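Local coordinates for protein putative O-Methyltransferase (Corynebacterium glutamicum, PDB 3DR5) that probably transfers a methyl group from S-adenosyl-L-methionine to an oxygen of an acceptor that is not known, at residues 31-39 against 63-71; 78-89 against 110-121. All coordinates share one frame; numbering follows the deposited sequence.

In the fold
The two contacts follow one another along the chain and lie side by side in a Rossmann-like methyltransferase fold, their centres about 14 Å apart. Contact 1 sets the loop 31-39 against the loop and helix start that follow strand 59-63. Contact 2 pairs the next strand, 83-87, with the edge strand 111-114. Helix 67-77 links them: it starts in contact 1 and packs on strand 83-87, with A67 CB 3.7 Å from C86 SG and G71 CA 3.4 Å from L84 CD2. In class I methyltransferases the cofactor usually binds at the carboxyl ends of strands such as 59-63 and 83-87, so the 63-68 turn and D88 probably border that pocket.

Contact 1. Residues 31-39 against 63-71; sequences EFGLPAPDE and ITPAAGLVG
L34 reaches over the turn at P65 and A66 with both branches. Its CD2 lies 4.0 Å from P65 CB, and the two side chains meet at a slant. CD1 rests near P65 O, while CB faces A66 CB at 4.1 Å. CG stands anti to the carbonyl carbon (chi1 -50°), which turns the two methyls toward P65 and A66. Further along, P37 CG and CD both lie 4.0 Å from V70 CG2, and these side chains cross at about a right angle. A36 CB meets L69 CD2 at 3.4 Å, tighter than usual for two carbons. No direct hydrogen bond joins the segments. Instead a water bridges them: it donates to P35 O (2.9 Å) and lies 2.7 Å from T64 OG1. The same hydroxyl oxygen accepts from A66 N in an ST turn at the helix start. The mostly apolar contact lays the 31-39 loop, between helices 20-31 and 39-51, on the loop and helix start after strand 59-63, consistent with the first crossover of a Rossmann-like fold. L69 also packs on helix 20-31, P37 and V70 touch F134 of strand 130-135, and L34 and P65 reach H93 of helix 91-103.

Contact 2. Residues 78-89 against 110-121; sequences LADNTTLTCIDP and RVRFLLSRPLDV
L84 N donates to R110 O and C86 N to R112 O; R112 N donates to L84 O and L114 N to C86 O. The last is nearly straight, at 176°. These bonds join strands 83-87 and 111-114 in parallel. Toward the carboxyl end the bonds weaken: D88 N to L114 O and S116 N to D88 O.

The polar side-chain contacts centre on R110. Its chain bends at chi2 and chi3 and folds back to the turn 79-82. R110 NE donates to T82 O at 2.9 Å, 15° out of the guanidinium plane. D80 O lies over one face. A water in that plane accepts from R110 NH2 (2.8 Å) and donates to L78 O. D80 OD1 is 3.8 Å from R110 NH1, a long charge contact only; that carboxylate is hydrogen-bonded to H216 and H217, histidines of the C-terminal tag of the second subunit.

Apolar contacts occur on both faces of the pair. C86 CB meets F113 CD1 at 3.5 Å, and C86 SG sits obliquely to the ring. On the other face T85 CG2 touches L114 CD1. I87 CG2, anti to the backbone N, reaches V121 CG1 at 3.7 Å.

This is the strand pair of the right-handed beta-alpha-beta crossover through helix 91-103. Main-chain bonds set the register. R110 ties the amino end to the turn, where carbonyl oxygens and D80 probably partly offset the arginine's charge.

Contact 1. Residues 31-39 against 63-71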
loop_
_atom_site.group_PDB
_atom_site.type_symbol
_atom_site.label_atom_id
_atom_site.label_comp_id
_atom_site.label_asym_id
_atom_site.label_seq_id
_atom_site.Cartn_x
_atom_site.Cartn_y
_atom_site.Cartn_z
ATOM N N GLU A 31 26.192 5.314 -5.142
ATOM C CA GLU A 31 27.641 5.458 -5.071
ATOM C C GLU A 31 28.301 4.362 -4.236
ATOM O O GLU A 31 29.457 4.017 -4.466
ATOM C CB GLU A 31 28.003 6.829 -4.503
ATOM C CG GLU A 31 27.858 7.961 -5.500
ATOM C CD GLU A 31 27.947 9.315 -4.846
ATOM O OE1 GLU A 31 28.621 9.421 -3.803
ATOM O OE2 GLU A 31 27.363 10.279 -5.374
ATOM N N PHE A 32 27.566 3.811 -3.272
ATOM C CA PHE A 32 28.093 2.762 -2.398
ATOM C C PHE A 32 27.571 1.369 -2.738
ATOM O O PHE A 32 27.823 0.408 -2.004
ATOM C CB PHE A 32 27.774 3.097 -0.936
ATOM C CG PHE A 32 28.599 4.229 -0.381
ATOM C CD1 PHE A 32 29.819 3.979 0.253
ATOM C CD2 PHE A 32 28.150 5.546 -0.482
ATOM C CE1 PHE A 32 30.582 5.028 0.772
ATOM C CE2 PHE A 32 28.904 6.596 0.028
ATOM C CZ PHE A 32 30.121 6.338 0.659
ATOM N N GLY A 33 26.839 1.271 -3.845
ATOM C CA GLY A 33 26.288 -0.005 -4.285
ATOM C C GLY A 33 25.264 -0.638 -3.360
ATOM O O GLY A 33 25.139 -1.860 -3.304
ATOM N N LEU A 34 24.517 0.199 -2.645
ATOM C CA LEU A 34 23.510 -0.290 -1.701
ATOM C C LEU A 34 22.152 -0.553 -2.341
ATOM O O LEU A 34 21.763 0.138 -3.277
ATOM C CB LEU A 34 23.327 0.722 -0.565
ATOM C CG LEU A 34 24.587 1.240 0.136
ATOM C CD1 LEU A 34 24.234 2.374 1.089
ATOM C CD2 LEU A 34 25.252 0.103 0.884
ATOM N N PRO A 35 21.420 -1.560 -1.837
ATOM C CA PRO A 35 20.092 -1.921 -2.349
ATOM C C PRO A 35 19.134 -0.778 -2.012
ATOM O O PRO A 35 18.855 -0.522 -0.837
ATOM C CB PRO A 35 19.732 -3.190 -1.572
ATOM C CG PRO A 35 21.029 -3.637 -0.925
ATOM C CD PRO A 35 21.787 -2.381 -0.673
ATOM N N ALA A 36 18.618 -0.109 -3.042
ATOM C CA ALA A 36 17.720 1.028 -2.841
ATOM C C ALA A 36 16.379 0.898 -3.555
ATOM O O ALA A 36 16.325 0.927 -4.783
ATOM C CB ALA A 36 18.407 2.310 -3.289
ATOM N N PRO A 37 15.284 0.775 -2.791
ATOM C CA PRO A 37 13.941 0.651 -3.371
ATOM C C PRO A 37 13.692 1.822 -4.311
ATOM O O PRO A 37 14.098 2.949 -4.009
ATOM C CB PRO A 37 13.020 0.712 -2.149
ATOM C CG PRO A 37 13.873 0.217 -1.033
ATOM C CD PRO A 37 15.232 0.808 -1.318
ATOM N N ASP A 38 13.014 1.571 -5.430
ATOM C CA ASP A 38 12.740 2.643 -6.384
ATOM C C ASP A 38 11.758 3.675 -5.821
ATOM O O ASP A 38 11.255 3.527 -4.706
ATOM C CB ASP A 38 12.244 2.066 -7.735
ATOM C CG ASP A 38 10.900 1.358 -7.636
ATOM O OD1 ASP A 38 10.417 1.118 -6.507
ATOM O OD2 ASP A 38 10.327 1.045 -8.707
ATOM N N GLU A 39 11.494 4.720 -6.599
ATOM C CA GLU A 39 10.610 5.792 -6.170
ATOM C C GLU A 39 9.190 5.362 -5.838
ATOM O O GLU A 39 8.588 5.884 -4.900
ATOM C CB GLU A 39 10.575 6.889 -7.233
ATOM C CG GLU A 39 9.574 8.015 -6.970
ATOM C CD GLU A 39 9.857 8.786 -5.692
ATOM O OE1 GLU A 39 11.045 9.008 -5.384
ATOM O OE2 GLU A 39 8.892 9.182 -5.000
ATOM N N ILE A 63 15.212 -1.729 8.641
ATOM C CA ILE A 63 16.339 -2.646 8.713
ATOM C C ILE A 63 16.905 -2.751 7.306
ATOM O O ILE A 63 16.425 -3.525 6.478
ATOM C CB ILE A 63 15.878 -4.021 9.209
ATOM C CG1 ILE A 63 15.396 -3.901 10.658
ATOM C CG2 ILE A 63 17.008 -5.020 9.097
ATOM C CD1 ILE A 63 14.199 -4.770 10.971
ATOM N N THR A 64 17.965 -1.993 7.052
ATOM C CA THR A 64 18.558 -1.952 5.721
ATOM C C THR A 64 19.872 -1.174 5.708
ATOM O O THR A 64 20.069 -0.278 6.525
ATOM C CB THR A 64 17.577 -1.250 4.755
ATOM O OG1 THR A 64 18.220 -0.972 3.508
ATOM C CG2 THR A 64 17.096 0.093 5.365
ATOM N N PRO A 65 20.776 -1.501 4.772
ATOM C CA PRO A 65 22.073 -0.824 4.637
ATOM C C PRO A 65 21.878 0.625 4.194
ATOM O O PRO A 65 22.726 1.472 4.430
ATOM C CB PRO A 65 22.793 -1.629 3.557
ATOM C CG PRO A 65 22.209 -2.984 3.675
ATOM C CD PRO A 65 20.747 -2.761 4.004
ATOM N N ALA A 66 20.767 0.895 3.522
ATOM C CA ALA A 66 20.462 2.248 3.048
ATOM C C ALA A 66 19.265 2.810 3.809
ATOM O O ALA A 66 18.231 3.109 3.224
ATOM C CB ALA A 66 20.155 2.229 1.557
ATOM N N ALA A 67 19.414 2.966 5.119
ATOM C CA ALA A 67 18.339 3.474 5.967
ATOM C C ALA A 67 18.002 4.935 5.717
ATOM O O ALA A 67 16.908 5.396 6.058
ATOM C CB ALA A 67 18.698 3.268 7.436
ATOM N N GLY A 68 18.948 5.656 5.123
ATOM C CA GLY A 68 18.740 7.061 4.852
ATOM C C GLY A 68 17.677 7.316 3.800
ATOM O O GLY A 68 16.801 8.171 3.981
ATOM N N LEU A 69 17.757 6.585 2.695
ATOM C CA LEU A 69 16.793 6.748 1.619
ATOM C C LEU A 69 15.423 6.273 2.119
ATOM O O LEU A 69 14.459 7.029 2.132
ATOM C CB LEU A 69 17.233 5.945 0.384
ATOM C CG LEU A 69 16.232 5.893 -0.776
ATOM C CD1 LEU A 69 16.048 7.271 -1.387
ATOM C CD2 LEU A 69 16.728 4.916 -1.821
ATOM N N VAL A 70 15.353 5.017 2.536
ATOM C CA VAL A 70 14.120 4.432 3.057
ATOM C C VAL A 70 13.493 5.281 4.171
ATOM O O VAL A 70 12.288 5.552 4.143
ATOM C CB VAL A 70 14.392 3.003 3.596
ATOM C CG1 VAL A 70 13.184 2.484 4.391
ATOM C CG2 VAL A 70 14.696 2.073 2.441
ATOM N N GLY A 71 14.325 5.684 5.134
ATOM C CA GLY A 71 13.883 6.475 6.269
ATOM C C GLY A 71 13.234 7.793 5.922
ATOM O O GLY A 71 12.327 8.254 6.622
HETATM O O HOH W 1 16.836 -0.701 1.217
#

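Contact 2. Residues 78-89 against 110-121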
loop_
_atom_site.group_PDB
_atom_site.type_symbol
_atom_site.label_atom_id
_atom_site.label_comp_id
_atom_site.label_asym_id
_atom_site.label_seq_id
_atom_site.Cartn_x
_atom_site.Cartn_y
_atom_site.Cartn_z
ATOM N N LEU A 78 5.044 9.414 8.713
ATOM C CA LEU A 78 4.967 9.155 10.145
ATOM C C LEU A 78 4.506 10.356 10.992
ATOM O O LEU A 78 4.909 11.490 10.740
ATOM C CB LEU A 78 6.339 8.685 10.628
ATOM C CG LEU A 78 6.535 7.426 11.476
ATOM C CD1 LEU A 78 5.724 6.265 10.912
ATOM C CD2 LEU A 78 8.028 7.084 11.509
ATOM N N ALA A 79 3.657 10.106 11.988
ATOM C CA ALA A 79 3.199 11.173 12.878
ATOM C C ALA A 79 4.436 11.689 13.658
ATOM O O ALA A 79 5.347 10.917 14.020
ATOM C CB ALA A 79 2.148 10.640 13.839
ATOM N N ASP A 80 4.458 12.993 13.926
ATOM C CA ASP A 80 5.582 13.636 14.616
ATOM C C ASP A 80 5.991 13.079 15.967
ATOM O O ASP A 80 7.171 13.148 16.334
ATOM C CB ASP A 80 5.336 15.142 14.749
ATOM C CG ASP A 80 5.234 15.834 13.402
ATOM O OD1 ASP A 80 5.654 15.220 12.399
ATOM O OD2 ASP A 80 4.751 16.993 13.353
ATOM N N ASN A 81 5.033 12.515 16.693
ATOM C CA ASN A 81 5.314 11.964 18.011
ATOM C C ASN A 81 5.734 10.496 18.003
ATOM O O ASN A 81 5.381 9.727 18.903
ATOM C CB ASN A 81 4.109 12.169 18.933
ATOM C CG ASN A 81 2.881 11.427 18.467
ATOM O OD1 ASN A 81 2.701 11.197 17.274
ATOM N ND2 ASN A 81 2.012 11.066 19.409
ATOM N N THR A 82 6.485 10.114 16.974
ATOM C CA THR A 82 6.997 8.752 16.844
ATOM C C THR A 82 8.441 8.884 16.369
ATOM O O THR A 82 8.881 9.972 15.988
ATOM C CB THR A 82 6.224 7.926 15.789
ATOM O OG1 THR A 82 6.416 8.511 14.493
ATOM C CG2 THR A 82 4.735 7.883 16.115
ATOM N N THR A 83 9.188 7.788 16.402
ATOM C CA THR A 83 10.577 7.824 15.949
ATOM C C THR A 83 10.828 6.786 14.855
ATOM O O THR A 83 10.032 5.859 14.650
ATOM C CB THR A 83 11.590 7.515 17.092
ATOM O OG1 THR A 83 11.401 6.168 17.549
ATOM C CG2 THR A 83 11.417 8.477 18.266
ATOM N N LEU A 84 11.928 6.962 14.132
ATOM C CA LEU A 84 12.323 5.990 13.125
ATOM C C LEU A 84 13.557 5.327 13.726
ATOM O O LEU A 84 14.516 5.998 14.121
ATOM C CB LEU A 84 12.702 6.650 11.787
ATOM C CG LEU A 84 13.424 5.728 10.784
ATOM C CD1 LEU A 84 12.486 4.628 10.281
ATOM C CD2 LEU A 84 13.924 6.571 9.620
ATOM N N THR A 85 13.524 4.006 13.823
ATOM C CA THR A 85 14.647 3.251 14.360
ATOM C C THR A 85 15.314 2.538 13.187
ATOM O O THR A 85 14.701 1.698 12.528
ATOM C CB THR A 85 14.173 2.222 15.407
ATOM O OG1 THR A 85 13.631 2.918 16.537
ATOM C CG2 THR A 85 15.319 1.332 15.852
ATOM N N CYS A 86 16.570 2.891 12.929
ATOM C CA CYS A 86 17.339 2.294 11.844
ATOM C C CYS A 86 18.296 1.266 12.421
ATOM O O CYS A 86 18.894 1.477 13.474
ATOM C CB CYS A 86 18.134 3.364 11.099
ATOM S SG CYS A 86 17.131 4.718 10.453
ATOM N N ILE A 87 18.446 0.150 11.720
ATOM C CA ILE A 87 19.315 -0.922 12.185
ATOM C C ILE A 87 20.259 -1.479 11.125
ATOM O O ILE A 87 19.810 -2.020 10.105
ATOM C CB ILE A 87 18.494 -2.122 12.712
ATOM C CG1 ILE A 87 17.372 -1.637 13.633
ATOM C CG2 ILE A 87 19.417 -3.111 13.426
ATOM C CD1 ILE A 87 16.576 -2.755 14.276
ATOM N N ASP A 88 21.560 -1.324 11.362
ATOM C CA ASP A 88 22.584 -1.873 10.481
ATOM C C ASP A 88 23.899 -1.944 11.276
ATOM O O ASP A 88 24.189 -1.068 12.086
ATOM C CB ASP A 88 22.775 -1.029 9.210
ATOM C CG ASP A 88 23.673 -1.726 8.185
ATOM O OD1 ASP A 88 23.203 -2.673 7.523
ATOM O OD2 ASP A 88 24.854 -1.343 8.063
ATOM N N PRO A 89 24.696 -3.003 11.063
ATOM C CA PRO A 89 25.979 -3.197 11.758
ATOM C C PRO A 89 27.171 -2.384 11.260
ATOM O O PRO A 89 28.191 -2.288 11.945
ATOM C CB PRO A 89 26.231 -4.696 11.607
ATOM C CG PRO A 89 25.632 -5.011 10.273
ATOM C CD PRO A 89 24.355 -4.176 10.233
ATOM N N ARG A 110 13.983 12.542 16.255
ATOM C CA ARG A 110 13.044 11.759 15.460
ATOM C C ARG A 110 13.626 10.427 14.991
ATOM O O ARG A 110 12.892 9.508 14.639
ATOM C CB ARG A 110 12.603 12.552 14.231
ATOM C CG ARG A 110 11.751 13.783 14.496
ATOM C CD ARG A 110 10.437 13.422 15.174
ATOM N NE ARG A 110 9.724 12.296 14.561
ATOM C CZ ARG A 110 9.065 12.346 13.408
ATOM N NH1 ARG A 110 9.015 13.470 12.716
ATOM N NH2 ARG A 110 8.415 11.275 12.970
ATOM N N VAL A 111 14.949 10.329 14.997
ATOM C CA VAL A 111 15.630 9.122 14.548
ATOM C C VAL A 111 16.499 8.469 15.621
ATOM O O VAL A 111 16.994 9.131 16.530
ATOM C CB VAL A 111 16.515 9.416 13.316
ATOM C CG1 VAL A 111 17.366 8.201 12.980
ATOM C CG2 VAL A 111 15.644 9.786 12.114
ATOM N N ARG A 112 16.681 7.162 15.488
ATOM C CA ARG A 112 17.484 6.392 16.413
ATOM C C ARG A 112 18.225 5.336 15.593
ATOM O O ARG A 112 17.598 4.559 14.862
ATOM C CB ARG A 112 16.545 5.738 17.435
ATOM C CG ARG A 112 17.165 4.688 18.315
ATOM C CD ARG A 112 16.143 3.590 18.572
ATOM N NE ARG A 112 16.007 3.279 19.990
ATOM C CZ ARG A 112 15.120 2.421 20.484
ATOM N NH1 ARG A 112 14.280 1.776 19.677
ATOM N NH2 ARG A 112 15.078 2.206 21.788
ATOM N N PHE A 113 19.550 5.296 15.704
ATOM C CA PHE A 113 20.307 4.306 14.952
ATOM C C PHE A 113 20.918 3.248 15.867
ATOM O O PHE A 113 21.617 3.561 16.832
ATOM C CB PHE A 113 21.413 4.968 14.121
ATOM C CG PHE A 113 21.815 4.165 12.902
ATOM C CD1 PHE A 113 21.422 4.565 11.624
ATOM C CD2 PHE A 113 22.539 2.985 13.038
ATOM C CE1 PHE A 113 21.739 3.793 10.499
ATOM C CE2 PHE A 113 22.865 2.209 11.926
ATOM C CZ PHE A 113 22.463 2.612 10.651
ATOM N N LEU A 114 20.643 1.986 15.569
ATOM C CA LEU A 114 21.197 0.895 16.361
ATOM C C LEU A 114 22.256 0.166 15.518
ATOM O O LEU A 114 21.927 -0.580 14.587
ATOM C CB LEU A 114 20.091 -0.091 16.790
ATOM C CG LEU A 114 18.832 0.505 17.438
ATOM C CD1 LEU A 114 17.856 -0.604 17.803
ATOM C CD2 LEU A 114 19.219 1.297 18.678
ATOM N N LEU A 115 23.525 0.407 15.850
ATOM C CA LEU A 115 24.664 -0.211 15.168
ATOM C C LEU A 115 24.713 -1.683 15.583
ATOM O O LEU A 115 25.493 -2.069 16.461
ATOM C CB LEU A 115 25.974 0.452 15.601
ATOM C CG LEU A 115 26.884 1.195 14.623
ATOM C CD1 LEU A 115 28.322 1.077 15.150
ATOM C CD2 LEU A 115 26.797 0.607 13.209
ATOM N N SER A 116 23.904 -2.513 14.935
ATOM C CA SER A 116 23.836 -3.930 15.282
ATOM C C SER A 116 23.366 -4.774 14.110
ATOM O O SER A 116 22.918 -4.243 13.084
ATOM C CB SER A 116 22.840 -4.152 16.413
ATOM O OG SER A 116 22.390 -2.933 16.992
ATOM N N ARG A 117 23.464 -6.087 14.271
ATOM C CA ARG A 117 22.974 -6.992 13.264
ATOM C C ARG A 117 21.492 -7.041 13.662
ATOM O O ARG A 117 21.142 -7.183 14.846
ATOM C CB ARG A 117 23.639 -8.368 13.399
ATOM C CG ARG A 117 25.146 -8.256 13.373
ATOM C CD ARG A 117 25.809 -9.553 13.766
ATOM N NE ARG A 117 25.464 -10.635 12.848
ATOM C CZ ARG A 117 26.052 -11.829 12.843
ATOM N NH1 ARG A 117 27.021 -12.098 13.709
ATOM N NH2 ARG A 117 25.671 -12.752 11.970
ATOM N N PRO A 118 20.595 -6.906 12.685
ATOM C CA PRO A 118 19.141 -6.923 12.902
ATOM C C PRO A 118 18.628 -7.984 13.864
ATOM O O PRO A 118 17.968 -7.678 14.859
ATOM C CB PRO A 118 18.579 -7.153 11.502
ATOM C CG PRO A 118 19.586 -6.559 10.606
ATOM C CD PRO A 118 20.911 -6.877 11.245
ATOM N N LEU A 119 18.937 -9.241 13.551
ATOM C CA LEU A 119 18.454 -10.345 14.342
ATOM C C LEU A 119 19.006 -10.469 15.749
ATOM O O LEU A 119 18.472 -11.218 16.569
ATOM C CB LEU A 119 18.633 -11.645 13.548
ATOM C CG LEU A 119 17.882 -11.682 12.201
ATOM C CD1 LEU A 119 18.227 -12.970 11.466
ATOM C CD2 LEU A 119 16.375 -11.582 12.427
ATOM N N ASP A 120 20.061 -9.724 16.030
ATOM C CA ASP A 120 20.650 -9.745 17.355
ATOM C C ASP A 120 19.958 -8.739 18.272
ATOM O O ASP A 120 19.660 -9.045 19.417
ATOM C CB ASP A 120 22.143 -9.404 17.285
ATOM C CG ASP A 120 23.005 -10.587 16.884
ATOM O OD1 ASP A 120 24.002 -10.390 16.156
ATOM O OD2 ASP A 120 22.696 -11.714 17.312
ATOM N N VAL A 121 19.679 -7.546 17.748
ATOM C CA VAL A 121 19.089 -6.474 18.541
ATOM C C VAL A 121 17.566 -6.398 18.642
ATOM O O VAL A 121 17.033 -5.731 19.533
ATOM C CB VAL A 121 19.628 -5.121 18.051
ATOM C CG1 VAL A 121 18.960 -4.741 16.738
ATOM C CG2 VAL A 121 19.428 -4.049 19.104
HETATM O O HOH W 2 7.445 12.239 10.526
#